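Local coordinates for protein CG8862 (Drosophila melanogaster, PDB 3ISM) that probably cleaves DNA and RNA as a magnesium-dependent mitochondrial endonuclease of the DNA/RNA non-specific endonuclease family, at residues B[160-165]-B[174-179]. Numbering follows the deposited sequence.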
loop_
_atom_site.group_PDB
_atom_site.type_symbol
_atom_site.label_atom_id
_atom_site.label_comp_id
_atom_site.label_asym_id
_atom_site.label_seq_id
_atom_site.Cartn_x
_atom_site.Cartn_y
_atom_site.Cartn_z
ATOM N N PRO B 160 6.094 -1.825 -9.435
ATOM C CA PRO B 160 6.462 -0.762 -8.515
ATOM C C PRO B 160 6.738 -1.232 -7.090
ATOM O O PRO B 160 6.248 -2.295 -6.663
ATOM C CB PRO B 160 5.224 0.131 -8.532
ATOM C CG PRO B 160 4.087 -0.810 -8.756
ATOM C CD PRO B 160 4.631 -1.906 -9.634
ATOM N N LEU B 161 7.527 -0.438 -6.384
ATOM C CA LEU B 161 7.783 -0.604 -4.956
ATOM C C LEU B 161 7.614 0.751 -4.285
ATOM O O LEU B 161 7.738 1.793 -4.928
ATOM C CB LEU B 161 9.216 -1.090 -4.683
ATOM C CG LEU B 161 9.631 -2.456 -5.219
ATOM C CD1 LEU B 161 11.160 -2.643 -5.159
ATOM C CD2 LEU B 161 8.904 -3.550 -4.474
ATOM N N TYR B 162 7.341 0.716 -2.981
ATOM C CA TYR B 162 7.133 1.904 -2.181
ATOM C C TYR B 162 7.916 1.656 -0.895
ATOM O O TYR B 162 7.371 1.137 0.089
ATOM C CB TYR B 162 5.635 2.109 -1.914
ATOM C CG TYR B 162 4.745 1.973 -3.152
ATOM C CD1 TYR B 162 4.363 3.096 -3.885
ATOM C CD2 TYR B 162 4.288 0.722 -3.575
ATOM C CE1 TYR B 162 3.567 2.973 -5.007
ATOM C CE2 TYR B 162 3.494 0.588 -4.694
ATOM C CZ TYR B 162 3.147 1.716 -5.413
ATOM O OH TYR B 162 2.353 1.593 -6.528
ATOM N N LEU B 163 9.202 2.001 -0.920
ATOM C CA LEU B 163 10.163 1.578 0.113
ATOM C C LEU B 163 10.327 2.624 1.205
ATOM O O LEU B 163 10.295 3.813 0.919
ATOM C CB LEU B 163 11.538 1.258 -0.503
ATOM C CG LEU B 163 11.618 0.204 -1.620
ATOM C CD1 LEU B 163 13.085 -0.124 -1.947
ATOM C CD2 LEU B 163 10.874 -1.039 -1.213
ATOM N N PRO B 164 10.456 2.174 2.462
ATOM C CA PRO B 164 10.612 3.046 3.633
ATOM C C PRO B 164 11.942 3.758 3.691
ATOM O O PRO B 164 12.891 3.320 3.072
ATOM C CB PRO B 164 10.531 2.072 4.811
ATOM C CG PRO B 164 10.968 0.739 4.229
ATOM C CD PRO B 164 10.389 0.745 2.845
ATOM N N HIS B 165 11.996 4.845 4.449
ATOM C CA HIS B 165 13.248 5.515 4.759
ATOM C C HIS B 165 13.166 5.876 6.239
ATOM O O HIS B 165 12.072 5.914 6.819
ATOM C CB HIS B 165 13.412 6.791 3.918
ATOM C CG HIS B 165 12.309 7.783 4.129
ATOM N ND1 HIS B 165 11.092 7.685 3.495
ATOM C CD2 HIS B 165 12.221 8.862 4.940
ATOM C CE1 HIS B 165 10.310 8.674 3.881
ATOM N NE2 HIS B 165 10.968 9.400 4.766
ATOM N N VAL B 174 7.069 5.083 4.967
ATOM C CA VAL B 174 6.921 5.061 3.530
ATOM C C VAL B 174 6.281 6.399 3.133
ATOM O O VAL B 174 5.242 6.782 3.690
ATOM C CB VAL B 174 6.015 3.902 3.072
ATOM C CG1 VAL B 174 5.631 4.040 1.564
ATOM C CG2 VAL B 174 6.683 2.544 3.363
ATOM N N LYS B 175 6.890 7.113 2.188
ATOM C CA LYS B 175 6.245 8.316 1.662
ATOM C C LYS B 175 6.319 8.412 0.135
ATOM O O LYS B 175 7.367 8.171 -0.457
ATOM C CB LYS B 175 6.832 9.555 2.313
ATOM C CG LYS B 175 6.022 10.820 2.104
ATOM C CD LYS B 175 6.798 11.999 2.598
ATOM C CE LYS B 175 5.971 13.257 2.532
ATOM N NZ LYS B 175 6.795 14.426 2.951
ATOM N N TYR B 176 5.210 8.755 -0.506
ATOM C CA TYR B 176 5.237 8.945 -1.960
ATOM C C TYR B 176 4.200 9.955 -2.400
ATOM O O TYR B 176 3.148 10.091 -1.775
ATOM C CB TYR B 176 5.064 7.625 -2.714
ATOM C CG TYR B 176 3.880 6.805 -2.269
ATOM C CD1 TYR B 176 4.005 5.878 -1.229
ATOM C CD2 TYR B 176 2.627 6.989 -2.846
ATOM C CE1 TYR B 176 2.931 5.143 -0.798
ATOM C CE2 TYR B 176 1.538 6.253 -2.425
ATOM C CZ TYR B 176 1.698 5.321 -1.403
ATOM O OH TYR B 176 0.623 4.574 -0.976
ATOM N N GLU B 177 4.536 10.675 -3.467
ATOM C CA GLU B 177 3.663 11.656 -4.069
ATOM C C GLU B 177 2.545 10.910 -4.761
ATOM O O GLU B 177 2.737 9.783 -5.246
ATOM C CB GLU B 177 4.442 12.555 -5.055
ATOM C CG GLU B 177 3.575 13.635 -5.710
ATOM C CD GLU B 177 4.323 14.603 -6.626
ATOM O OE1 GLU B 177 5.570 14.546 -6.751
ATOM O OE2 GLU B 177 3.630 15.439 -7.235
ATOM N N VAL B 178 1.359 11.513 -4.741
ATOM C CA VAL B 178 0.241 11.050 -5.553
ATOM C C VAL B 178 -0.148 12.218 -6.453
ATOM O O VAL B 178 -0.233 13.362 -5.997
ATOM C CB VAL B 178 -0.962 10.556 -4.699
ATOM C CG1 VAL B 178 -0.608 9.242 -3.991
ATOM C CG2 VAL B 178 -1.417 11.613 -3.685
ATOM N N ILE B 179 -0.347 11.938 -7.736
ATOM C CA ILE B 179 -0.596 13.008 -8.697
ATOM C C ILE B 179 -2.027 13.026 -9.262
ATOM O O ILE B 179 -2.643 11.986 -9.466
ATOM C CB ILE B 179 0.459 13.002 -9.851
ATOM C CG1 ILE B 179 0.448 11.661 -10.594
ATOM C CG2 ILE B 179 1.857 13.307 -9.294
ATOM C CD1 ILE B 179 1.329 11.636 -11.868
HETATM O O HOH W 1 9.709 6.373 1.552
#
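P164 and V174 bring the two backbones to 4.2 Å between CA atoms; from there the segments splay apart back towards P160, and no direct hydrogen bond joins them. One water bridges the gap instead: it donates to L163 O at 2.7 Å, accepts from K175 N, and lies in the ring plane of H165 at 2.7 Å from ND1. The CE1 edge of the same imidazole rests against K175 CB, while NE2 is hydrogen-bonded to E167 of the same chain. V174 straddles the carbonyl of Y162, CG2 packing 3.6 Å from Y162 O and reaching on to P164 N and CB. Its other methyl, CG1, is directed anti to the backbone N (chi1 169°) and meets Y162 CB at 4.0 Å. Cutting V174 back to an alanine removes both methyls and would probably open a gap beside the Y162 carbonyl and the P164 ring. Farther along, Y162 sets CD1 over one face of Y176, off-centre toward the rim, in a tilted edge-to-face pair with centroids 5.0 Å apart and planes inclined at 51°. Y176 CG sits between its backbone N and carbonyl carbon (chi1 51°), which turns the ring toward Y162; A185 and N47 touch both tyrosines. V174-V178 also pair with an antiparallel strand of the second subunit, where K175 NZ forms a salt bridge with E167 of that subunit. The contact thus joins the end of central-sheet strand 153-161 to a beta-hairpin, formed by strands 165-166 and 172-179, whose small sheet continues across the interface of the EndoG dimer.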